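Local atomic coordinates of WGR domain-containing protein (Bacteroides fragilis, PDB entry 2RA8), a protein that is of unknown function but joins an N-terminal WGR domain, a kind often found in nucleic-acid-related proteins, to a leucine-rich-repeat domain. Residues 16-21 with 55-60; 25-30 with 37-42; 225-230 with 258-263; 241-246 with 268-273. All blocks are in the same frame, centred on the assembly; numbering follows the deposited sequence.

Interaction 1 (16-21 with 55-60)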
loop_
_atom_site.group_PDB
_atom_site.type_symbol
_atom_site.label_atom_id
_atom_site.label_comp_id
_atom_site.label_asym_id
_atom_site.label_seq_id
_atom_site.Cartn_x
_atom_site.Cartn_y
_atom_site.Cartn_z
ATOM N N TRP A 16 -6.718 -19.172 9.401
ATOM C CA TRP A 16 -6.432 -18.550 10.680
ATOM C C TRP A 16 -7.244 -19.329 11.681
ATOM O O TRP A 16 -8.451 -19.498 11.500
ATOM C CB TRP A 16 -6.876 -17.076 10.651
ATOM C CG TRP A 16 -6.670 -16.312 11.931
ATOM C CD1 TRP A 16 -5.538 -15.650 12.326
ATOM C CD2 TRP A 16 -7.635 -16.124 12.973
ATOM N NE1 TRP A 16 -5.741 -15.057 13.554
ATOM C CE2 TRP A 16 -7.013 -15.330 13.973
ATOM C CE3 TRP A 16 -8.960 -16.541 13.156
ATOM C CZ2 TRP A 16 -7.680 -14.951 15.143
ATOM C CZ3 TRP A 16 -9.627 -16.162 14.326
ATOM C CH2 TRP A 16 -8.979 -15.370 15.305
ATOM N N SER A 17 -6.594 -19.849 12.717
ATOM C CA SER A 17 -7.311 -20.601 13.741
ATOM C C SER A 17 -7.002 -20.042 15.101
ATOM O O SER A 17 -5.918 -19.486 15.333
ATOM C CB SER A 17 -6.958 -22.099 13.690
ATOM O OG SER A 17 -5.656 -22.369 14.177
ATOM N N ILE A 18 -7.964 -20.157 16.008
ATOM C CA ILE A 18 -7.786 -19.653 17.359
ATOM C C ILE A 18 -8.305 -20.626 18.376
ATOM O O ILE A 18 -9.310 -21.311 18.159
ATOM C CB ILE A 18 -8.470 -18.261 17.530
ATOM C CG1 ILE A 18 -8.113 -17.672 18.896
ATOM C CG2 ILE A 18 -9.984 -18.391 17.356
ATOM C CD1 ILE A 18 -8.500 -16.200 19.056
ATOM N N ASP A 19 -7.604 -20.704 19.500
ATOM C CA ASP A 19 -7.971 -21.619 20.574
ATOM C C ASP A 19 -7.589 -21.002 21.880
ATOM O O ASP A 19 -6.524 -20.386 21.982
ATOM C CB ASP A 19 -7.227 -22.951 20.393
ATOM C CG ASP A 19 -7.773 -24.063 21.280
ATOM O OD1 ASP A 19 -8.965 -24.021 21.650
ATOM O OD2 ASP A 19 -7.004 -24.996 21.594
ATOM N N VAL A 20 -8.457 -21.121 22.882
ATOM C CA VAL A 20 -8.140 -20.577 24.194
ATOM C C VAL A 20 -7.939 -21.703 25.164
ATOM O O VAL A 20 -8.827 -22.535 25.357
ATOM C CB VAL A 20 -9.257 -19.657 24.754
ATOM C CG1 VAL A 20 -8.877 -19.194 26.166
ATOM C CG2 VAL A 20 -9.453 -18.445 23.858
ATOM N N ARG A 21 -6.758 -21.753 25.768
ATOM C CA ARG A 21 -6.455 -22.779 26.756
ATOM C C ARG A 21 -5.950 -22.106 28.002
ATOM O O ARG A 21 -4.825 -21.603 28.041
ATOM C CB ARG A 21 -5.419 -23.768 26.214
ATOM C CG ARG A 21 -5.998 -24.737 25.196
ATOM C CD ARG A 21 -4.971 -25.753 24.737
ATOM N NE ARG A 21 -5.541 -26.686 23.767
ATOM C CZ ARG A 21 -4.885 -27.712 23.235
ATOM N NH1 ARG A 21 -3.624 -27.949 23.576
ATOM N NH2 ARG A 21 -5.492 -28.506 22.361
ATOM N N LYS A 55 -12.752 -10.750 20.320
ATOM C CA LYS A 55 -12.475 -9.604 19.462
ATOM C C LYS A 55 -11.697 -9.977 18.216
ATOM O O LYS A 55 -11.928 -9.420 17.144
ATOM C CB LYS A 55 -11.721 -8.519 20.245
ATOM C CG LYS A 55 -12.507 -7.983 21.437
ATOM C CD LYS A 55 -11.922 -6.686 21.982
ATOM C CE LYS A 55 -12.134 -5.526 21.017
ATOM N NZ LYS A 55 -11.649 -4.235 21.590
ATOM N N LEU A 56 -10.771 -10.924 18.346
ATOM C CA LEU A 56 -9.974 -11.361 17.203
ATOM C C LEU A 56 -10.874 -12.036 16.190
ATOM O O LEU A 56 -10.795 -11.768 14.988
ATOM C CB LEU A 56 -8.895 -12.343 17.659
ATOM C CG LEU A 56 -7.781 -11.758 18.539
ATOM C CD1 LEU A 56 -6.810 -12.850 18.948
ATOM C CD2 LEU A 56 -7.053 -10.665 17.772
ATOM N N ILE A 57 -11.733 -12.923 16.679
ATOM C CA ILE A 57 -12.664 -13.639 15.814
ATOM C C ILE A 57 -13.566 -12.663 15.083
ATOM O O ILE A 57 -13.634 -12.675 13.852
ATOM C CB ILE A 57 -13.495 -14.649 16.647
ATOM C CG1 ILE A 57 -12.588 -15.809 17.065
ATOM C CG2 ILE A 57 -14.705 -15.153 15.853
ATOM C CD1 ILE A 57 -13.240 -16.816 17.995
ATOM N N ALA A 58 -14.237 -11.787 15.827
ATOM C CA ALA A 58 -15.133 -10.800 15.218
ATOM C C ALA A 58 -14.428 -10.043 14.126
ATOM O O ALA A 58 -14.994 -9.785 13.058
ATOM C CB ALA A 58 -15.646 -9.822 16.280
ATOM N N GLU A 59 -13.179 -9.678 14.394
ATOM C CA GLU A 59 -12.367 -8.934 13.441
ATOM C C GLU A 59 -12.097 -9.726 12.174
ATOM O O GLU A 59 -12.157 -9.185 11.064
ATOM C CB GLU A 59 -11.039 -8.555 14.093
ATOM C CG GLU A 59 -10.135 -7.693 13.240
ATOM C CD GLU A 59 -8.769 -7.506 13.878
ATOM O OE1 GLU A 59 -8.715 -7.314 15.111
ATOM O OE2 GLU A 59 -7.755 -7.545 13.149
ATOM N N LYS A 60 -11.789 -11.009 12.329
ATOM C CA LYS A 60 -11.503 -11.869 11.183
ATOM C C LYS A 60 -12.720 -12.067 10.307
ATOM O O LYS A 60 -12.633 -11.967 9.083
ATOM C CB LYS A 60 -10.978 -13.241 11.652
ATOM C CG LYS A 60 -9.553 -13.216 12.241
ATOM C CD LYS A 60 -8.516 -12.878 11.165
ATOM C CE LYS A 60 -7.168 -12.485 11.773
ATOM N NZ LYS A 60 -6.265 -11.896 10.743
#

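Interaction 2 (25-30 with 37-42)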
loop_
_atom_site.group_PDB
_atom_site.type_symbol
_atom_site.label_atom_id
_atom_site.label_comp_id
_atom_site.label_asym_id
_atom_site.label_seq_id
_atom_site.Cartn_x
_atom_site.Cartn_y
_atom_site.Cartn_z
ATOM N N VAL A 25 -4.134 -17.541 24.674
ATOM C CA VAL A 25 -4.878 -17.518 23.423
ATOM C C VAL A 25 -3.864 -17.983 22.397
ATOM O O VAL A 25 -2.788 -17.385 22.258
ATOM C CB VAL A 25 -5.369 -16.096 23.056
ATOM C CG1 VAL A 25 -5.999 -16.111 21.669
ATOM C CG2 VAL A 25 -6.390 -15.603 24.084
ATOM N N ILE A 26 -4.189 -19.062 21.693
ATOM C CA ILE A 26 -3.292 -19.629 20.695
ATOM C C ILE A 26 -3.795 -19.455 19.277
ATOM O O ILE A 26 -4.841 -19.996 18.900
ATOM C CB ILE A 26 -3.065 -21.127 20.971
ATOM C CG1 ILE A 26 -2.627 -21.319 22.429
ATOM C CG2 ILE A 26 -2.016 -21.682 20.017
ATOM C CD1 ILE A 26 -2.603 -22.758 22.879
ATOM N N VAL A 27 -3.034 -18.703 18.487
ATOM C CA VAL A 27 -3.362 -18.427 17.093
ATOM C C VAL A 27 -2.402 -19.158 16.182
ATOM O O VAL A 27 -1.192 -19.230 16.449
ATOM C CB VAL A 27 -3.276 -16.899 16.798
ATOM C CG1 VAL A 27 -3.209 -16.649 15.307
ATOM C CG2 VAL A 27 -4.484 -16.181 17.388
ATOM N N ASN A 28 -2.948 -19.705 15.102
ATOM C CA ASN A 28 -2.180 -20.434 14.100
ATOM C C ASN A 28 -2.641 -19.897 12.761
ATOM O O ASN A 28 -3.835 -19.945 12.447
ATOM C CB ASN A 28 -2.482 -21.934 14.209
ATOM C CG ASN A 28 -1.705 -22.770 13.206
ATOM O OD1 ASN A 28 -2.145 -23.855 12.815
ATOM N ND2 ASN A 28 -0.540 -22.285 12.799
ATOM N N TYR A 29 -1.708 -19.378 11.965
ATOM C CA TYR A 29 -2.048 -18.816 10.664
ATOM C C TYR A 29 -1.032 -19.066 9.596
ATOM O O TYR A 29 0.163 -19.146 9.872
ATOM C CB TYR A 29 -2.256 -17.300 10.768
ATOM C CG TYR A 29 -1.000 -16.516 11.088
ATOM C CD1 TYR A 29 -0.460 -16.515 12.373
ATOM C CD2 TYR A 29 -0.342 -15.789 10.097
ATOM C CE1 TYR A 29 0.713 -15.805 12.663
ATOM C CE2 TYR A 29 0.830 -15.077 10.373
ATOM C CZ TYR A 29 1.347 -15.093 11.656
ATOM O OH TYR A 29 2.500 -14.392 11.929
ATOM N N GLY A 30 -1.500 -19.156 8.354
ATOM C CA GLY A 30 -0.602 -19.389 7.238
ATOM C C GLY A 30 -1.338 -19.661 5.939
ATOM O O GLY A 30 -2.568 -19.560 5.873
ATOM N N GLN A 37 2.273 -20.445 10.993
ATOM C CA GLN A 37 2.975 -19.984 12.190
ATOM C C GLN A 37 2.065 -20.017 13.388
ATOM O O GLN A 37 0.850 -20.160 13.253
ATOM C CB GLN A 37 3.462 -18.550 11.991
ATOM C CG GLN A 37 4.211 -18.323 10.685
ATOM C CD GLN A 37 4.371 -16.851 10.357
ATOM O OE1 GLN A 37 3.950 -16.395 9.298
ATOM N NE2 GLN A 37 4.982 -16.102 11.266
ATOM N N THR A 38 2.649 -19.874 14.573
ATOM C CA THR A 38 1.871 -19.885 15.804
ATOM C C THR A 38 2.256 -18.776 16.731
ATOM O O THR A 38 3.437 -18.512 16.949
ATOM C CB THR A 38 2.019 -21.229 16.542
ATOM O OG1 THR A 38 1.425 -22.267 15.753
ATOM C CG2 THR A 38 1.334 -21.172 17.904
ATOM N N GLN A 39 1.245 -18.114 17.279
ATOM C CA GLN A 39 1.442 -17.020 18.210
ATOM C C GLN A 39 0.651 -17.334 19.449
ATOM O O GLN A 39 -0.515 -17.735 19.373
ATOM C CB GLN A 39 0.959 -15.700 17.602
ATOM C CG GLN A 39 1.621 -15.350 16.277
ATOM C CD GLN A 39 1.131 -14.036 15.701
ATOM O OE1 GLN A 39 -0.072 -13.782 15.645
ATOM N NE2 GLN A 39 2.062 -13.194 15.257
ATOM N N VAL A 40 1.296 -17.177 20.599
ATOM C CA VAL A 40 0.664 -17.435 21.882
ATOM C C VAL A 40 0.695 -16.169 22.693
ATOM O O VAL A 40 1.718 -15.480 22.765
ATOM C CB VAL A 40 1.403 -18.544 22.631
ATOM C CG1 VAL A 40 0.646 -18.912 23.901
ATOM C CG2 VAL A 40 1.570 -19.752 21.716
ATOM N N LYS A 41 -0.432 -15.838 23.306
ATOM C CA LYS A 41 -0.519 -14.624 24.101
ATOM C C LYS A 41 -1.172 -14.926 25.415
ATOM O O LYS A 41 -2.304 -15.415 25.459
ATOM C CB LYS A 41 -1.319 -13.564 23.333
ATOM C CG LYS A 41 -1.266 -12.173 23.921
ATOM C CD LYS A 41 -1.542 -11.096 22.863
ATOM C CE LYS A 41 -2.912 -11.232 22.192
ATOM N NZ LYS A 41 -2.985 -12.274 21.112
ATOM N N ASN A 42 -0.454 -14.648 26.499
ATOM C CA ASN A 42 -0.963 -14.906 27.840
ATOM C C ASN A 42 -1.739 -13.741 28.377
ATOM O O ASN A 42 -1.421 -12.584 28.102
ATOM C CB ASN A 42 0.184 -15.237 28.793
ATOM C CG ASN A 42 -0.305 -15.739 30.136
ATOM O OD1 ASN A 42 -1.128 -16.647 30.207
ATOM N ND2 ASN A 42 0.205 -15.153 31.210
HETATM O O HOH W 1 -2.299 -14.760 20.124
#

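Interaction 3 (225-230 with 258-263)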
loop_
_atom_site.group_PDB
_atom_site.type_symbol
_atom_site.label_atom_id
_atom_site.label_comp_id
_atom_site.label_asym_id
_atom_site.label_seq_id
_atom_site.Cartn_x
_atom_site.Cartn_y
_atom_site.Cartn_z
ATOM N N VAL A 225 -18.662 -3.075 -11.475
ATOM C CA VAL A 225 -17.895 -1.923 -11.036
ATOM C C VAL A 225 -17.053 -1.459 -12.190
ATOM O O VAL A 225 -16.268 -2.228 -12.750
ATOM C CB VAL A 225 -16.986 -2.265 -9.843
ATOM C CG1 VAL A 225 -16.045 -1.095 -9.546
ATOM C CG2 VAL A 225 -17.841 -2.543 -8.613
ATOM N N LEU A 226 -17.227 -0.194 -12.560
ATOM C CA LEU A 226 -16.488 0.393 -13.665
ATOM C C LEU A 226 -15.802 1.659 -13.245
ATOM O O LEU A 226 -16.437 2.560 -12.691
ATOM C CB LEU A 226 -17.434 0.733 -14.828
ATOM C CG LEU A 226 -18.258 -0.390 -15.473
ATOM C CD1 LEU A 226 -19.224 0.215 -16.488
ATOM C CD2 LEU A 226 -17.336 -1.411 -16.139
ATOM N N TYR A 227 -14.498 1.734 -13.488
ATOM C CA TYR A 227 -13.733 2.945 -13.178
ATOM C C TYR A 227 -13.851 3.862 -14.390
ATOM O O TYR A 227 -13.527 3.460 -15.513
ATOM C CB TYR A 227 -12.247 2.607 -12.929
ATOM C CG TYR A 227 -11.953 2.068 -11.546
ATOM C CD1 TYR A 227 -12.616 0.942 -11.055
ATOM C CD2 TYR A 227 -11.016 2.696 -10.724
ATOM C CE1 TYR A 227 -12.361 0.458 -9.773
ATOM C CE2 TYR A 227 -10.747 2.224 -9.446
ATOM C CZ TYR A 227 -11.425 1.110 -8.979
ATOM O OH TYR A 227 -11.191 0.668 -7.705
ATOM N N VAL A 228 -14.326 5.087 -14.175
ATOM C CA VAL A 228 -14.493 6.045 -15.266
ATOM C C VAL A 228 -13.180 6.617 -15.741
ATOM O O VAL A 228 -12.906 6.664 -16.942
ATOM C CB VAL A 228 -15.401 7.221 -14.845
ATOM C CG1 VAL A 228 -15.581 8.187 -16.020
ATOM C CG2 VAL A 228 -16.749 6.694 -14.381
ATOM N N GLY A 229 -12.358 7.068 -14.801
ATOM C CA GLY A 229 -11.078 7.640 -15.173
ATOM C C GLY A 229 -11.263 9.006 -15.813
ATOM O O GLY A 229 -12.356 9.567 -15.770
ATOM N N VAL A 230 -10.214 9.539 -16.429
ATOM C CA VAL A 230 -10.304 10.867 -17.034
ATOM C C VAL A 230 -10.113 10.916 -18.535
ATOM O O VAL A 230 -9.651 9.954 -19.152
ATOM C CB VAL A 230 -9.295 11.824 -16.366
ATOM C CG1 VAL A 230 -9.732 12.120 -14.940
ATOM C CG2 VAL A 230 -7.910 11.194 -16.365
ATOM N N GLY A 258 -21.474 -0.000 -9.375
ATOM C CA GLY A 258 -20.534 1.071 -9.134
ATOM C C GLY A 258 -19.970 1.729 -10.381
ATOM O O GLY A 258 -19.476 1.063 -11.302
ATOM N N ILE A 259 -20.089 3.051 -10.424
ATOM C CA ILE A 259 -19.531 3.854 -11.502
ATOM C C ILE A 259 -18.681 4.727 -10.622
ATOM O O ILE A 259 -19.180 5.622 -9.939
ATOM C CB ILE A 259 -20.606 4.673 -12.246
ATOM C CG1 ILE A 259 -21.650 3.728 -12.869
ATOM C CG2 ILE A 259 -19.950 5.515 -13.327
ATOM C CD1 ILE A 259 -21.064 2.676 -13.788
ATOM N N VAL A 260 -17.388 4.444 -10.627
ATOM C CA VAL A 260 -16.452 5.106 -9.736
ATOM C C VAL A 260 -15.309 5.808 -10.381
ATOM O O VAL A 260 -15.143 5.785 -11.595
ATOM C CB VAL A 260 -15.848 4.057 -8.774
ATOM C CG1 VAL A 260 -16.952 3.323 -8.038
ATOM C CG2 VAL A 260 -14.995 3.058 -9.569
ATOM N N ASP A 261 -14.500 6.449 -9.545
ATOM C CA ASP A 261 -13.306 7.135 -10.013
ATOM C C ASP A 261 -13.571 8.139 -11.128
ATOM O O ASP A 261 -12.817 8.217 -12.100
ATOM C CB ASP A 261 -12.302 6.064 -10.463
ATOM C CG ASP A 261 -10.928 6.629 -10.754
ATOM O OD1 ASP A 261 -10.365 7.318 -9.871
ATOM O OD2 ASP A 261 -10.420 6.369 -11.865
ATOM N N ALA A 262 -14.640 8.923 -10.984
ATOM C CA ALA A 262 -15.007 9.928 -11.986
ATOM C C ALA A 262 -14.900 11.342 -11.456
ATOM O O ALA A 262 -15.099 11.578 -10.264
ATOM C CB ALA A 262 -16.441 9.680 -12.469
ATOM N N GLU A 263 -14.591 12.287 -12.343
ATOM C CA GLU A 263 -14.497 13.698 -11.966
ATOM C C GLU A 263 -15.881 14.202 -11.656
ATOM O O GLU A 263 -16.071 15.012 -10.756
ATOM C CB GLU A 263 -13.904 14.528 -13.103
ATOM C CG GLU A 263 -12.422 14.822 -12.943
ATOM C CD GLU A 263 -11.855 15.631 -14.099
ATOM O OE1 GLU A 263 -12.467 16.659 -14.470
ATOM O OE2 GLU A 263 -10.789 15.243 -14.628
HETATM O O HOH W 2 -13.934 11.917 -15.110
#

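Interaction 4 (241-246 with 268-273)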
loop_
_atom_site.group_PDB
_atom_site.type_symbol
_atom_site.label_atom_id
_atom_site.label_comp_id
_atom_site.label_asym_id
_atom_site.label_seq_id
_atom_site.Cartn_x
_atom_site.Cartn_y
_atom_site.Cartn_z
ATOM N N VAL A 241 -23.350 7.943 -21.125
ATOM C CA VAL A 241 -23.141 6.610 -21.666
ATOM C C VAL A 241 -23.451 5.540 -20.641
ATOM O O VAL A 241 -23.941 4.459 -20.978
ATOM C CB VAL A 241 -21.677 6.458 -22.151
ATOM C CG1 VAL A 241 -20.729 6.594 -20.977
ATOM C CG2 VAL A 241 -21.489 5.129 -22.852
ATOM N N PHE A 242 -23.183 5.846 -19.376
ATOM C CA PHE A 242 -23.413 4.898 -18.295
ATOM C C PHE A 242 -24.877 4.738 -17.915
ATOM O O PHE A 242 -25.297 3.681 -17.438
ATOM C CB PHE A 242 -22.617 5.329 -17.059
ATOM C CG PHE A 242 -21.133 5.406 -17.288
ATOM C CD1 PHE A 242 -20.395 4.259 -17.565
ATOM C CD2 PHE A 242 -20.471 6.622 -17.216
ATOM C CE1 PHE A 242 -19.017 4.332 -17.764
ATOM C CE2 PHE A 242 -19.105 6.698 -17.413
ATOM C CZ PHE A 242 -18.376 5.550 -17.688
ATOM N N ARG A 243 -25.668 5.777 -18.161
ATOM C CA ARG A 243 -27.071 5.763 -17.787
ATOM C C ARG A 243 -27.864 4.516 -18.129
ATOM O O ARG A 243 -28.579 3.993 -17.281
ATOM C CB ARG A 243 -27.775 7.020 -18.342
ATOM C CG ARG A 243 -27.322 8.330 -17.674
ATOM C CD ARG A 243 -28.149 9.543 -18.137
ATOM N NE ARG A 243 -28.650 10.321 -17.001
ATOM C CZ ARG A 243 -27.993 11.318 -16.413
ATOM N NH1 ARG A 243 -26.796 11.681 -16.851
ATOM N NH2 ARG A 243 -28.530 11.947 -15.377
ATOM N N PRO A 244 -27.763 4.011 -19.367
ATOM C CA PRO A 244 -28.534 2.802 -19.695
ATOM C C PRO A 244 -28.225 1.581 -18.842
ATOM O O PRO A 244 -29.017 0.634 -18.800
ATOM C CB PRO A 244 -28.211 2.576 -21.168
ATOM C CG PRO A 244 -28.014 3.973 -21.681
ATOM C CD PRO A 244 -27.174 4.599 -20.582
ATOM N N LEU A 245 -27.078 1.598 -18.158
ATOM C CA LEU A 245 -26.670 0.491 -17.284
ATOM C C LEU A 245 -27.549 0.393 -16.062
ATOM O O LEU A 245 -27.712 -0.679 -15.482
ATOM C CB LEU A 245 -25.221 0.676 -16.816
ATOM C CG LEU A 245 -24.118 0.571 -17.863
ATOM C CD1 LEU A 245 -22.831 1.179 -17.317
ATOM C CD2 LEU A 245 -23.905 -0.887 -18.229
ATOM N N PHE A 246 -28.110 1.528 -15.659
ATOM C CA PHE A 246 -28.973 1.589 -14.489
ATOM C C PHE A 246 -30.376 1.112 -14.839
ATOM O O PHE A 246 -31.341 1.870 -14.759
ATOM C CB PHE A 246 -29.022 3.034 -13.963
ATOM C CG PHE A 246 -27.708 3.527 -13.387
ATOM C CD1 PHE A 246 -27.572 3.725 -12.013
ATOM C CD2 PHE A 246 -26.632 3.820 -14.215
ATOM C CE1 PHE A 246 -26.373 4.214 -11.472
ATOM C CE2 PHE A 246 -25.434 4.309 -13.682
ATOM C CZ PHE A 246 -25.312 4.505 -12.314
ATOM N N VAL A 268 -23.239 10.724 -10.805
ATOM C CA VAL A 268 -23.509 9.301 -10.601
ATOM C C VAL A 268 -24.545 9.114 -9.523
ATOM O O VAL A 268 -25.385 8.208 -9.596
ATOM C CB VAL A 268 -22.191 8.529 -10.252
ATOM C CG1 VAL A 268 -22.471 7.048 -10.022
ATOM C CG2 VAL A 268 -21.179 8.700 -11.384
ATOM N N VAL A 269 -24.513 9.981 -8.518
ATOM C CA VAL A 269 -25.486 9.902 -7.443
ATOM C C VAL A 269 -26.868 10.105 -8.023
ATOM O O VAL A 269 -27.817 9.412 -7.659
ATOM C CB VAL A 269 -25.221 10.977 -6.367
ATOM C CG1 VAL A 269 -26.273 10.890 -5.263
ATOM C CG2 VAL A 269 -23.825 10.805 -5.796
ATOM N N GLU A 270 -26.984 11.060 -8.940
ATOM C CA GLU A 270 -28.261 11.350 -9.577
ATOM C C GLU A 270 -28.761 10.134 -10.343
ATOM O O GLU A 270 -29.936 9.774 -10.267
ATOM C CB GLU A 270 -28.116 12.537 -10.541
ATOM C CG GLU A 270 -29.434 13.004 -11.137
ATOM C CD GLU A 270 -29.249 13.929 -12.330
ATOM O OE1 GLU A 270 -28.556 14.958 -12.178
ATOM O OE2 GLU A 270 -29.798 13.623 -13.416
HETATM N N MSE A 271 -27.863 9.492 -11.085
HETATM C CA MSE A 271 -28.225 8.310 -11.864
HETATM C C MSE A 271 -28.832 7.254 -10.995
HETATM O O MSE A 271 -29.853 6.657 -11.348
HETATM C CB MSE A 271 -26.998 7.738 -12.560
HETATM C CG MSE A 271 -26.390 8.690 -13.554
HETATM SE SE MSE A 271 -24.967 7.883 -14.568
HETATM C CE MSE A 271 -24.383 9.452 -15.508
ATOM N N PHE A 272 -28.201 7.006 -9.849
ATOM C CA PHE A 272 -28.710 6.015 -8.917
ATOM C C PHE A 272 -30.107 6.370 -8.478
ATOM O O PHE A 272 -31.040 5.581 -8.640
ATOM C CB PHE A 272 -27.801 5.916 -7.676
ATOM C CG PHE A 272 -26.640 4.969 -7.841
ATOM C CD1 PHE A 272 -26.832 3.593 -7.779
ATOM C CD2 PHE A 272 -25.358 5.452 -8.069
ATOM C CE1 PHE A 272 -25.761 2.718 -7.944
ATOM C CE2 PHE A 272 -24.289 4.579 -8.234
ATOM C CZ PHE A 272 -24.496 3.215 -8.170
ATOM N N LEU A 273 -30.265 7.576 -7.937
ATOM C CA LEU A 273 -31.555 8.024 -7.419
ATOM C C LEU A 273 -32.703 7.997 -8.384
ATOM O O LEU A 273 -33.830 7.718 -7.986
ATOM C CB LEU A 273 -31.426 9.430 -6.818
ATOM C CG LEU A 273 -30.458 9.559 -5.628
ATOM C CD1 LEU A 273 -30.340 11.006 -5.206
ATOM C CD2 LEU A 273 -30.946 8.714 -4.471
#

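Interaction 1 (16-21 with 55-60)
The side chain of Lys60 lies over one face of the Trp16 indole where helix 46-62 of the WGR domain packs on its antiparallel sheet, the helix segment running nearly antiparallel to strand 13-21 with the two short axes 9.9 Å apart. Lysine suits this place because its long aliphatic part can lie over an indole while its charge stays at the end. Lys60 CG sits 3.4 Å from the centroid of the six-membered ring of Trp16, almost on the ring normal, a CH-pi contact. The chain bends at chi2 (-67°), which sets CD over the indole as well, and CE comes to 3.4 Å from Trp16 NE1. A cation-pi interaction completes the set, Lys60 NZ standing 4.4 Å from the centroid of the five-membered ring of Trp16.

Apolar packing makes up the rest. In Trp16, chi1 (178°) puts CG anti to the backbone N; CZ2, on the benzo part of the Trp16 indole, lies 3.8 Å from Leu56 CB. Branched Ile18 divides its two arms between helix neighbours: CD1 meets Leu56 CD1, crossing that side chain at about a right angle, while Ile18 CG2 touches Ile57 CD1 at 3.7 Å.

Interaction 2 (25-30 with 37-42)
Residues 25-30, on strand 24-31, pair with strand 37-42 as an antiparallel beta hairpin at the edge of the WGR-domain sheet, 37-42 being its outermost strand on this side. Val25 with Lys41, Val27 with Gln39 and Tyr29 with Gln37 are hydrogen-bonded pairs, each joined by two backbone bonds; Ile26 with Val40 and Asn28 with Thr38 are non-hydrogen-bonded pairs. Beta-branched valines, isoleucine and threonine suit such extended backbone.

Gln37 O accepts twice, from Tyr29 N at 3.0 Å and from Asn28 ND2 at 2.6 Å, the donors arriving from opposite faces of the carbonyl plane. The side-chain donor stands 48° out of that plane, though the acceptor lies in the plane of the Asn28 amide. Asparagine is short enough to bring its N-H back to the neighbouring strand, and ND2 also bonds Asp35 O in the turn.

On the face bearing Val25, Val27 and Tyr29, the phenol ring leans over the partner strand. Gln37 CB lies over one ring face, Gln39 CD is 3.5 Å from Tyr29 CE1, and Tyr29 OH bonds Glu153 O of the second subunit, so this face takes part in the dimer contact. A water accepts from Lys41 NZ at 2.8 Å and donates weakly to Val25 O.

Interaction 3 (225-230 with 258-263)
Val228 N gives a nearly straight bond (176°) to Val260 O at 2.8 Å, the shortest of four backbone hydrogen bonds that join the adjacent parallel strands 223-227 and 256-260 of the leucine-rich-repeat sheet and the residues that follow them. Leu226 N bonds Gly258 O and Leu226 O receives Val260 N, so Leu226 uses both its polar backbone atoms on the same neighbour. Past the paired residues the two chains stay in contact: Gly229 N reaches Asp261 O at 3.0 Å, from above the carbonyl plane, and glycine suits the positive phi (72°) there. A water then bridges Gly229 O to Glu263 N.

Aliphatic side chains line one face. Leu226 and Ile259 lie side by side there, pointing the same way, as in the stacked aliphatic ladders of repeat proteins; Val228 CG2 extends the row, 3.6 Å from Ile259 CG2 and equally far from Ala262 CB, whose small methyl fits beside it. On the other, Val260 CG2 lies over the Tyr227 ring, 3.7 Å from its centroid. Asp261 packs CB against the same ring, while its carboxylate OD1 accepts from Leu355 N of the C-terminal segment. The ring and carboxylate planes stand 50° apart, with Asp261 CB 3.6 Å from Tyr227 CD2.

Interaction 4 (241-246 with 268-273)
Arg243 NH2 forms a salt bridge with Glu270 OE2 at 2.9 Å, the carboxylate oxygen meeting the guanidinium at its edge, near its plane, although the two flat groups are turned 59° apart. A weak hydrogen bond from NH1 to Asn240 OD1 gives the guanidinium a second partner. Both residues are partly exposed, where long chains can bring opposite charges together; Glu274 also lies close to Glu270, and the arginine probably moderates the repulsion between the two acids.

Next to the ion pair lies Met271, modelled as selenomethionine; its long unbranched apolar chain lies against both Arg243 and Phe246, crossing each at about a right angle. CE of Met271 lies 3.5 Å from Arg243 NH1, and CG stands over one guanidinium face. Met271 CB sits over the Phe246 ring, 3.8 Å from its centroid, in a CH-pi contact. The selenium approaches that ring obliquely, 4.5 Å from the centroid, a Met-aromatic contact, here with selenium in place of sulfur.

Phe246 in turn presents its edge to Phe272 in a T-shaped pair, planes at 82° and CE1 over the centre of the Phe272 ring.

The contact thus packs the loop containing the 3-10 turn 243-245 against helix 265-274 on the convex side of the repeat domain. Phe246 and Phe272 both reach Leu257 of strand 256-260, while Phe242 turns to Val210 of helix 207-215.

In the fold
Along the chain, interactions 1 and 2 come first, and 25-30 and 37-42 both fall between the two segments of interaction 1. Their centres are 9 Å apart and both use one antiparallel sheet, where strands 13-21 and 24-31 are neighbours, so hairpin and helix belong to one compact WGR unit. Interactions 3 and 4 lie in the repeat domain, their centres 12 Å apart and their segments alternating in sequence. Interaction 3 ties two parallel strands together; interaction 4 covers that sheet from outside, with Ile259 and Phe246 packing directly between them. The centres of interactions 1 and 3 are about 37 Å apart and their nearest atoms about 21 Å, so these WGR and repeat-domain contacts do not touch.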